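Local coordinates for protein 3-phytase (Klebsiella pneumoniae, PDB 2WNH) that probably hydrolyses inositol hexakisphosphate (phytate), releasing the 3-phosphate first, as a member of the histidine acid phosphatase family, at residues B[42-47]-B[227-232]; B[169-174]-B[183-188]; B[47-52]-B[218-223]. The protein carries 3 engineered substitutions. One frame throughout, in Å; residues are numbered along the deposited sequence.

In the fold
All three contacts lie in the mainly helical part of the chain, to one side of the large mixed sheet. Contact 2 is the most buried, a purely apolar packing of Phe185 onto helix 165-175. Contacts 1 and 3 are only partly buried and run along one continuous loop after helix 32-42, sharing Thr47; contact 1 meets the loop after helix 204-219, contact 3 the end of that helix and the residues just after it. Contact 1 adds a cation-pi stack to its aromatic packing, and contact 3 a water bridge beside the interface with the second subunit. Contacts 1 and 2 meet at Ala174, whereas contacts 2 and 3 do not touch.

Contact 1. Residues B[42-47]-B[227-232]; sequences TGRPWT and LAWGKI
Arg44 lies flat on the indole of Trp229, a cation-pi stack that ties the loop leaving helix 32-42 to a type I' beta turn running from Ala228 to Lys231. A Schellman motif at Gly43 ends the helix just before Arg44, and the turn, closed by Lys231 N to Ala228 O, carries Trp229 at its first corner with positive phi. The arginine chain leaves CB and bends at chi2 and chi3, which lays its outer half along the ring. CG and then CD of Arg44 pass CZ2 of Trp229, both at 3.9 Å. Arg44 NE sits 3.6 Å from Trp229 CH2. CZ stands over the six-membered ring, with guanidinium and ring planes 11° apart. Arg44 NH1 reaches back toward the five-membered ring, 3.3 Å from Trp229 CE2. Arg44 NH2 lies 3.7 Å from Trp229 CE3, over the far part of the six-membered ring; its hydrogen bond to Val175 O, at the end of helix 165-175, helps fix the plane of the stack. The same indole uses its edge on Trp46: the two planes stand at 80°, and CH2 of Trp229 points into the face of Trp46, off toward the rim. Trp46 is in turn held from the end of helix 32-42, where its NE1 donates to Thr42 OG1 at 3.0 Å, the acceptor lying exactly in the indole plane.

Contact 2. Residues B[169-174]-B[183-188]; sequences QLLKQA and PIFDTP
Phe185 packs its ring on helix 165-175, its face on Lys172 and its edge at Leu171, as the chain just after the helix turns back along it. The phenyl ring lays one face on the start of the lysine side chain. Lys172 CG stands 4.0 Å from the Phe185 ring centroid and only 5° off the ring normal, a centred CH-pi contact. Lys172 CB lies beside it, 3.9 Å from CE2 of Phe185, and the ring also comes down on the helix backbone, with Phe185 CZ 3.7 Å from Lys172 CA. With CG of Lys172 anti to the backbone N (chi1 -162°) and the rest of its chain extended, the lysine runs past the ring in the opposite sense to the phenylalanine. Its methylenes thus serve as an apolar surface while the ammonium is carried beyond the ring. There Lys172 NZ remains 5.2 Å from Asp186 OD1, a separation at which the two charges may attract each other without pairing. The connection between the helix and this segment contains Cys176 and Cys182, which form a disulfide in a structure of this protein, and Phe185 also packs on Cys176. Pro183 to Asp186 have helical backbone angles, with Asp186 N bonded to Pro183 O. Leu171 continues onto Met207 and Leu214 of helix 204-219, which also receives Ile184, so the helix and the returning segment share one hydrophobic neighbour. Leu171 meets the ring differently from Lys172, its side chain crossing that of Phe185 at about a right angle. Its CG lies in the ring plane at the edge, 3.9 Å from CZ of Phe185, and its methyl CD2 is 4.0 Å from the same CZ atom.

Contact 3. Residues B[47-52]-B[218-223]; sequences TEWTTH and WSENLP
Trp49 packs its indole against Glu220 and Leu222, on either side of the Schellman residue Asn221 that leads the chain out of helix 204-219. The apolar part of the contact comes first from Leu222, which crosses Trp49 at about a right angle and sets a methyl over one face. Its CD1 lies 3.9 Å from CZ2 of Trp49 and 4.3 Å from the centroid of the six-membered ring, an off-centre CH-pi contact displaced toward the rim. Glu220 supplies the second apolar element with the aliphatic stem of its side chain, CB and CG, which lies close to the outer corner of the indole. CG is anti to the backbone N (chi1 174°) and the chain then bends at chi2, which brings CG and the carboxylate alongside CZ3 of Trp49; Glu220 CG is 3.6 Å from Trp49 CZ3. The carboxylate carbon CD approaches the same ring atom, but its group is inclined to the ring by 39° and does not stack on it. Among the polar interactions, Asn221, held by a bond from its N to Trp218 O, directs its side chain to the second subunit, bonding Gly117 and Asp110 there, and Thr50 O accepts from Gln99 NE2 of that same subunit. Glu220 OE1 is hydrogen-bonded to Thr57 OG1, a partner that helps fix the turn of the carboxylate. The other oxygen takes part in a bridge back to the loop of Trp49: one water donates to Glu220 OE2 at 2.9 Å and is hydrogen-bonded to Thr51 OG1 at 2.7 Å.

Contact 1. Residues B[42-47]-B[227-232]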
loop_
_atom_site.group_PDB
_atom_site.type_symbol
_atom_site.label_atom_id
_atom_site.label_comp_id
_atom_site.label_asym_id
_atom_site.label_seq_id
_atom_site.Cartn_x
_atom_site.Cartn_y
_atom_site.Cartn_z
ATOM N N THR B 42 -15.469 -46.894 -13.641
ATOM C CA THR B 42 -15.419 -47.322 -12.236
ATOM C C THR B 42 -16.793 -47.710 -11.708
ATOM O O THR B 42 -16.925 -48.105 -10.554
ATOM C CB THR B 42 -14.832 -46.211 -11.325
ATOM O OG1 THR B 42 -15.607 -45.012 -11.495
ATOM C CG2 THR B 42 -13.389 -45.943 -11.678
ATOM N N GLY B 43 -17.804 -47.575 -12.560
ATOM C CA GLY B 43 -19.177 -47.928 -12.231
ATOM C C GLY B 43 -19.765 -47.138 -11.076
ATOM O O GLY B 43 -20.625 -47.637 -10.353
ATOM N N ARG B 44 -19.301 -45.903 -10.882
ATOM C CA ARG B 44 -19.875 -45.065 -9.822
ATOM C C ARG B 44 -19.717 -43.570 -10.136
ATOM O O ARG B 44 -18.895 -43.203 -10.977
ATOM C CB ARG B 44 -19.272 -45.427 -8.451
ATOM C CG ARG B 44 -18.117 -44.582 -8.005
ATOM C CD ARG B 44 -16.834 -45.126 -8.519
ATOM N NE ARG B 44 -15.851 -45.590 -7.539
ATOM C CZ ARG B 44 -15.915 -45.558 -6.200
ATOM N NH1 ARG B 44 -16.958 -45.082 -5.553
ATOM N NH2 ARG B 44 -14.881 -46.019 -5.499
ATOM N N PRO B 45 -20.517 -42.713 -9.479
ATOM C CA PRO B 45 -20.366 -41.272 -9.671
ATOM C C PRO B 45 -19.135 -40.739 -8.952
ATOM O O PRO B 45 -18.757 -41.246 -7.883
ATOM C CB PRO B 45 -21.628 -40.700 -9.027
ATOM C CG PRO B 45 -21.953 -41.699 -7.936
ATOM C CD PRO B 45 -21.611 -43.031 -8.535
ATOM N N TRP B 46 -18.514 -39.725 -9.558
ATOM C CA TRP B 46 -17.389 -39.028 -8.967
ATOM C C TRP B 46 -17.889 -37.667 -8.487
ATOM O O TRP B 46 -18.944 -37.185 -8.928
ATOM C CB TRP B 46 -16.284 -38.831 -9.999
ATOM C CG TRP B 46 -15.480 -40.048 -10.273
ATOM C CD1 TRP B 46 -15.955 -41.300 -10.596
ATOM C CD2 TRP B 46 -14.052 -40.140 -10.311
ATOM N NE1 TRP B 46 -14.903 -42.165 -10.797
ATOM C CE2 TRP B 46 -13.726 -41.485 -10.631
ATOM C CE3 TRP B 46 -13.010 -39.230 -10.088
ATOM C CZ2 TRP B 46 -12.404 -41.931 -10.751
ATOM C CZ3 TRP B 46 -11.686 -39.678 -10.200
ATOM C CH2 TRP B 46 -11.395 -41.013 -10.532
ATOM N N THR B 47 -17.123 -37.062 -7.589
ATOM C CA THR B 47 -17.480 -35.775 -7.004
ATOM C C THR B 47 -17.859 -34.745 -8.063
ATOM O O THR B 47 -17.201 -34.623 -9.099
ATOM C CB THR B 47 -16.323 -35.239 -6.156
ATOM O OG1 THR B 47 -16.024 -36.190 -5.127
ATOM C CG2 THR B 47 -16.651 -33.864 -5.527
ATOM N N LEU B 227 -12.029 -36.492 -2.876
ATOM C CA LEU B 227 -10.975 -36.665 -3.861
ATOM C C LEU B 227 -11.019 -38.106 -4.379
ATOM O O LEU B 227 -11.370 -38.338 -5.539
ATOM C CB LEU B 227 -9.594 -36.300 -3.272
ATOM C CG LEU B 227 -8.365 -36.674 -4.115
ATOM C CD1 LEU B 227 -8.436 -35.990 -5.485
ATOM C CD2 LEU B 227 -7.077 -36.342 -3.394
ATOM N N ALA B 228 -10.684 -39.062 -3.517
ATOM C CA ALA B 228 -10.762 -40.477 -3.873
ATOM C C ALA B 228 -11.382 -41.216 -2.698
ATOM O O ALA B 228 -10.801 -42.176 -2.187
ATOM C CB ALA B 228 -9.371 -41.036 -4.186
ATOM N N TRP B 229 -12.557 -40.754 -2.275
ATOM C CA TRP B 229 -13.311 -41.420 -1.205
ATOM C C TRP B 229 -12.457 -41.683 0.039
ATOM O O TRP B 229 -12.604 -42.710 0.704
ATOM C CB TRP B 229 -13.951 -42.714 -1.746
ATOM C CG TRP B 229 -14.852 -42.440 -2.927
ATOM C CD1 TRP B 229 -16.176 -42.105 -2.881
ATOM C CD2 TRP B 229 -14.489 -42.439 -4.321
ATOM N NE1 TRP B 229 -16.661 -41.908 -4.150
ATOM C CE2 TRP B 229 -15.648 -42.099 -5.051
ATOM C CE3 TRP B 229 -13.299 -42.697 -5.021
ATOM C CZ2 TRP B 229 -15.654 -42.013 -6.448
ATOM C CZ3 TRP B 229 -13.304 -42.598 -6.404
ATOM C CH2 TRP B 229 -14.473 -42.257 -7.101
ATOM N N GLY B 230 -11.561 -40.743 0.345
ATOM C CA GLY B 230 -10.682 -40.850 1.504
ATOM C C GLY B 230 -9.458 -41.734 1.352
ATOM O O GLY B 230 -8.676 -41.842 2.270
ATOM N N LYS B 231 -9.252 -42.322 0.178
ATOM C CA LYS B 231 -8.159 -43.277 -0.010
ATOM C C LYS B 231 -6.786 -42.630 -0.268
ATOM O O LYS B 231 -5.741 -43.294 -0.147
ATOM C CB LYS B 231 -8.503 -44.279 -1.128
ATOM C CG LYS B 231 -9.810 -45.067 -0.949
ATOM C CD LYS B 231 -9.733 -46.034 0.211
ATOM C CE LYS B 231 -10.836 -47.093 0.133
ATOM N NZ LYS B 231 -10.937 -47.847 1.426
ATOM N N ILE B 232 -6.788 -41.353 -0.658
ATOM C CA ILE B 232 -5.541 -40.626 -0.921
ATOM C C ILE B 232 -5.416 -39.467 0.056
ATOM O O ILE B 232 -6.281 -38.597 0.105
ATOM C CB ILE B 232 -5.438 -40.114 -2.385
ATOM C CG1 ILE B 232 -5.328 -41.312 -3.353
ATOM C CG2 ILE B 232 -4.230 -39.163 -2.535
ATOM C CD1 ILE B 232 -5.380 -40.961 -4.830
#

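Contact 2. Residues B[169-174]-B[183-188]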
loop_
_atom_site.group_PDB
_atom_site.type_symbol
_atom_site.label_atom_id
_atom_site.label_comp_id
_atom_site.label_asym_id
_atom_site.label_seq_id
_atom_site.Cartn_x
_atom_site.Cartn_y
_atom_site.Cartn_z
ATOM N N GLN B 169 -2.334 -51.016 -9.998
ATOM C CA GLN B 169 -2.834 -51.506 -8.707
ATOM C C GLN B 169 -3.106 -50.370 -7.704
ATOM O O GLN B 169 -4.167 -50.335 -7.066
ATOM C CB GLN B 169 -1.868 -52.567 -8.146
ATOM C CG GLN B 169 -2.234 -53.134 -6.768
ATOM C CD GLN B 169 -3.662 -53.690 -6.670
ATOM O OE1 GLN B 169 -4.191 -54.300 -7.613
ATOM N NE2 GLN B 169 -4.284 -53.491 -5.506
ATOM N N LEU B 170 -2.176 -49.420 -7.615
ATOM C CA LEU B 170 -2.381 -48.210 -6.801
ATOM C C LEU B 170 -3.608 -47.425 -7.229
ATOM O O LEU B 170 -4.358 -46.954 -6.374
ATOM C CB LEU B 170 -1.140 -47.318 -6.806
ATOM C CG LEU B 170 0.149 -47.880 -6.203
ATOM C CD1 LEU B 170 1.248 -46.871 -6.369
ATOM C CD2 LEU B 170 -0.016 -48.245 -4.731
ATOM N N LEU B 171 -3.821 -47.276 -8.540
ATOM C CA LEU B 171 -5.015 -46.592 -9.033
ATOM C C LEU B 171 -6.291 -47.360 -8.663
ATOM O O LEU B 171 -7.265 -46.763 -8.214
ATOM C CB LEU B 171 -4.942 -46.329 -10.549
ATOM C CG LEU B 171 -6.136 -45.582 -11.176
ATOM C CD1 LEU B 171 -6.297 -44.132 -10.623
ATOM C CD2 LEU B 171 -6.043 -45.553 -12.682
ATOM N N LYS B 172 -6.269 -48.680 -8.847
ATOM C CA LYS B 172 -7.414 -49.529 -8.506
ATOM C C LYS B 172 -7.797 -49.369 -7.040
ATOM O O LYS B 172 -8.976 -49.187 -6.720
ATOM C CB LYS B 172 -7.112 -51.003 -8.818
ATOM C CG LYS B 172 -8.362 -51.864 -8.899
ATOM C CD LYS B 172 -8.022 -53.304 -9.249
ATOM C CE LYS B 172 -9.281 -54.116 -9.554
ATOM N NZ LYS B 172 -8.962 -55.351 -10.355
ATOM N N GLN B 173 -6.797 -49.421 -6.164
ATOM C CA GLN B 173 -6.999 -49.230 -4.715
ATOM C C GLN B 173 -7.701 -47.914 -4.375
ATOM O O GLN B 173 -8.505 -47.854 -3.435
ATOM C CB GLN B 173 -5.664 -49.261 -3.986
ATOM C CG GLN B 173 -5.048 -50.637 -3.849
ATOM C CD GLN B 173 -3.604 -50.593 -3.354
ATOM O OE1 GLN B 173 -2.860 -51.561 -3.505
ATOM N NE2 GLN B 173 -3.203 -49.469 -2.767
ATOM N N ALA B 174 -7.388 -46.863 -5.132
ATOM C CA ALA B 174 -7.925 -45.533 -4.855
ATOM C C ALA B 174 -9.357 -45.371 -5.348
ATOM O O ALA B 174 -10.163 -44.701 -4.693
ATOM C CB ALA B 174 -7.016 -44.447 -5.482
ATOM N N PRO B 183 -14.974 -51.917 -14.424
ATOM C CA PRO B 183 -14.818 -52.354 -15.822
ATOM C C PRO B 183 -13.449 -52.053 -16.457
ATOM O O PRO B 183 -12.831 -52.952 -17.042
ATOM C CB PRO B 183 -15.929 -51.596 -16.557
ATOM C CG PRO B 183 -16.956 -51.355 -15.531
ATOM C CD PRO B 183 -16.236 -51.182 -14.225
ATOM N N ILE B 184 -12.973 -50.815 -16.325
ATOM C CA ILE B 184 -11.714 -50.397 -16.973
ATOM C C ILE B 184 -10.481 -51.290 -16.705
ATOM O O ILE B 184 -9.605 -51.413 -17.567
ATOM C CB ILE B 184 -11.382 -48.890 -16.686
ATOM C CG1 ILE B 184 -10.436 -48.295 -17.743
ATOM C CG2 ILE B 184 -10.816 -48.700 -15.287
ATOM C CD1 ILE B 184 -11.038 -48.174 -19.147
ATOM N N PHE B 185 -10.394 -51.899 -15.524
ATOM C CA PHE B 185 -9.192 -52.665 -15.183
ATOM C C PHE B 185 -9.204 -54.050 -15.835
ATOM O O PHE B 185 -8.188 -54.733 -15.859
ATOM C CB PHE B 185 -8.969 -52.714 -13.662
ATOM C CG PHE B 185 -8.723 -51.352 -13.056
ATOM C CD1 PHE B 185 -9.784 -50.578 -12.590
ATOM C CD2 PHE B 185 -7.436 -50.833 -12.993
ATOM C CE1 PHE B 185 -9.560 -49.290 -12.057
ATOM C CE2 PHE B 185 -7.195 -49.547 -12.461
ATOM C CZ PHE B 185 -8.266 -48.781 -11.996
ATOM N N ASP B 186 -10.358 -54.423 -16.388
ATOM C CA ASP B 186 -10.509 -55.667 -17.150
ATOM C C ASP B 186 -10.236 -55.516 -18.659
ATOM O O ASP B 186 -10.022 -56.522 -19.350
ATOM C CB ASP B 186 -11.915 -56.255 -16.948
ATOM C CG ASP B 186 -12.251 -56.510 -15.483
ATOM O OD1 ASP B 186 -11.359 -56.958 -14.717
ATOM O OD2 ASP B 186 -13.421 -56.264 -15.101
ATOM N N THR B 187 -10.247 -54.285 -19.177
ATOM C CA THR B 187 -10.087 -54.084 -20.622
ATOM C C THR B 187 -8.612 -54.171 -21.049
ATOM O O THR B 187 -7.743 -53.532 -20.446
ATOM C CB THR B 187 -10.773 -52.774 -21.156
ATOM O OG1 THR B 187 -9.794 -51.780 -21.481
ATOM C CG2 THR B 187 -11.797 -52.203 -20.161
ATOM N N PRO B 188 -8.319 -55.007 -22.065
ATOM C CA PRO B 188 -6.974 -55.048 -22.638
ATOM C C PRO B 188 -6.650 -53.740 -23.350
ATOM O O PRO B 188 -7.561 -53.027 -23.796
ATOM C CB PRO B 188 -7.059 -56.201 -23.657
ATOM C CG PRO B 188 -8.230 -57.025 -23.201
ATOM C CD PRO B 188 -9.205 -55.998 -22.701
#

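Contact 3. Residues B[47-52]-B[218-223]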
loop_
_atom_site.group_PDB
_atom_site.type_symbol
_atom_site.label_atom_id
_atom_site.label_comp_id
_atom_site.label_asym_id
_atom_site.label_seq_id
_atom_site.Cartn_x
_atom_site.Cartn_y
_atom_site.Cartn_z
ATOM N N THR B 47 -17.123 -37.062 -7.589
ATOM C CA THR B 47 -17.480 -35.775 -7.004
ATOM C C THR B 47 -17.859 -34.745 -8.063
ATOM O O THR B 47 -17.201 -34.623 -9.099
ATOM C CB THR B 47 -16.323 -35.239 -6.156
ATOM O OG1 THR B 47 -16.024 -36.190 -5.127
ATOM C CG2 THR B 47 -16.651 -33.864 -5.527
ATOM N N GLU B 48 -18.951 -34.042 -7.789
ATOM C CA GLU B 48 -19.394 -32.888 -8.550
ATOM C C GLU B 48 -18.788 -31.674 -7.866
ATOM O O GLU B 48 -19.020 -31.460 -6.677
ATOM C CB GLU B 48 -20.920 -32.799 -8.521
ATOM C CG GLU B 48 -21.610 -33.943 -9.257
ATOM C CD GLU B 48 -21.538 -33.803 -10.764
ATOM O OE1 GLU B 48 -21.193 -32.697 -11.254
ATOM O OE2 GLU B 48 -21.823 -34.801 -11.470
ATOM N N TRP B 49 -18.002 -30.895 -8.607
ATOM C CA TRP B 49 -17.322 -29.736 -8.027
ATOM C C TRP B 49 -18.219 -28.510 -8.022
ATOM O O TRP B 49 -19.250 -28.481 -8.705
ATOM C CB TRP B 49 -16.032 -29.413 -8.784
ATOM C CG TRP B 49 -15.029 -30.499 -8.889
ATOM C CD1 TRP B 49 -15.261 -31.845 -8.952
ATOM C CD2 TRP B 49 -13.614 -30.327 -9.055
ATOM N NE1 TRP B 49 -14.078 -32.520 -9.122
ATOM C CE2 TRP B 49 -13.048 -31.611 -9.175
ATOM C CE3 TRP B 49 -12.766 -29.204 -9.091
ATOM C CZ2 TRP B 49 -11.663 -31.816 -9.338
ATOM C CZ3 TRP B 49 -11.397 -29.405 -9.263
ATOM C CH2 TRP B 49 -10.853 -30.699 -9.380
ATOM N N THR B 50 -17.828 -27.487 -7.259
ATOM C CA THR B 50 -18.608 -26.255 -7.197
ATOM C C THR B 50 -18.466 -25.483 -8.512
ATOM O O THR B 50 -19.303 -24.666 -8.855
ATOM C CB THR B 50 -18.198 -25.382 -5.998
ATOM O OG1 THR B 50 -18.344 -26.146 -4.796
ATOM C CG2 THR B 50 -19.115 -24.158 -5.871
ATOM N N THR B 51 -17.401 -25.770 -9.240
ATOM C CA THR B 51 -17.188 -25.213 -10.563
ATOM C C THR B 51 -17.803 -26.146 -11.609
ATOM O O THR B 51 -17.702 -27.360 -11.455
ATOM C CB THR B 51 -15.670 -25.114 -10.777
ATOM O OG1 THR B 51 -15.146 -24.215 -9.784
ATOM C CG2 THR B 51 -15.325 -24.584 -12.144
ATOM N N HIS B 52 -18.418 -25.587 -12.657
ATOM C CA HIS B 52 -18.899 -26.414 -13.791
ATOM C C HIS B 52 -17.772 -27.263 -14.396
ATOM O O HIS B 52 -16.655 -26.787 -14.553
ATOM C CB HIS B 52 -19.492 -25.525 -14.879
ATOM C CG HIS B 52 -20.648 -24.712 -14.404
ATOM N ND1 HIS B 52 -21.867 -25.274 -14.088
ATOM C CD2 HIS B 52 -20.763 -23.390 -14.145
ATOM C CE1 HIS B 52 -22.690 -24.326 -13.671
ATOM N NE2 HIS B 52 -22.045 -23.172 -13.701
ATOM N N TRP B 218 -6.518 -33.034 -5.994
ATOM C CA TRP B 218 -5.470 -32.777 -4.990
ATOM C C TRP B 218 -5.083 -31.301 -5.030
ATOM O O TRP B 218 -5.065 -30.598 -4.010
ATOM C CB TRP B 218 -4.203 -33.636 -5.210
ATOM C CG TRP B 218 -3.177 -33.373 -4.111
ATOM C CD1 TRP B 218 -2.117 -32.497 -4.147
ATOM C CD2 TRP B 218 -3.188 -33.935 -2.791
ATOM N NE1 TRP B 218 -1.459 -32.502 -2.932
ATOM C CE2 TRP B 218 -2.087 -33.387 -2.090
ATOM C CE3 TRP B 218 -4.005 -34.883 -2.144
ATOM C CZ2 TRP B 218 -1.793 -33.734 -0.755
ATOM C CZ3 TRP B 218 -3.709 -35.230 -0.807
ATOM C CH2 TRP B 218 -2.609 -34.655 -0.137
ATOM N N SER B 219 -4.762 -30.843 -6.234
ATOM C CA SER B 219 -4.264 -29.481 -6.447
ATOM C C SER B 219 -5.299 -28.428 -6.068
ATOM O O SER B 219 -4.931 -27.317 -5.634
ATOM C CB SER B 219 -3.863 -29.306 -7.912
ATOM O OG SER B 219 -2.869 -30.259 -8.251
ATOM N N GLU B 220 -6.567 -28.785 -6.249
ATOM C CA GLU B 220 -7.744 -27.966 -5.913
ATOM C C GLU B 220 -7.942 -27.743 -4.404
ATOM O O GLU B 220 -8.699 -26.860 -3.990
ATOM C CB GLU B 220 -9.009 -28.651 -6.497
ATOM C CG GLU B 220 -10.380 -28.023 -6.145
ATOM C CD GLU B 220 -10.670 -26.738 -6.928
ATOM O OE1 GLU B 220 -9.783 -26.244 -7.639
ATOM O OE2 GLU B 220 -11.814 -26.218 -6.839
ATOM N N ASN B 221 -7.311 -28.575 -3.585
ATOM C CA ASN B 221 -7.681 -28.626 -2.153
ATOM C C ASN B 221 -9.127 -29.124 -1.900
ATOM O O ASN B 221 -9.829 -28.643 -0.981
ATOM C CB ASN B 221 -7.410 -27.267 -1.447
ATOM C CG ASN B 221 -7.369 -27.400 0.078
ATOM O OD1 ASN B 221 -7.080 -28.482 0.606
ATOM N ND2 ASN B 221 -7.671 -26.307 0.792
ATOM N N LEU B 222 -9.595 -30.078 -2.721
ATOM C CA LEU B 222 -10.830 -30.811 -2.380
ATOM C C LEU B 222 -10.632 -31.534 -1.049
ATOM O O LEU B 222 -9.531 -32.016 -0.761
ATOM C CB LEU B 222 -11.149 -31.890 -3.435
ATOM C CG LEU B 222 -11.724 -31.489 -4.789
ATOM C CD1 LEU B 222 -12.054 -32.746 -5.600
ATOM C CD2 LEU B 222 -12.972 -30.597 -4.722
ATOM N N PRO B 223 -11.696 -31.606 -0.236
ATOM C CA PRO B 223 -11.671 -32.487 0.943
ATOM C C PRO B 223 -11.262 -33.889 0.526
ATOM O O PRO B 223 -11.648 -34.320 -0.562
ATOM C CB PRO B 223 -13.127 -32.486 1.401
ATOM C CG PRO B 223 -13.655 -31.141 0.966
ATOM C CD PRO B 223 -12.970 -30.872 -0.356
HETATM O O HOH W 1 -14.589 -25.960 -7.751
#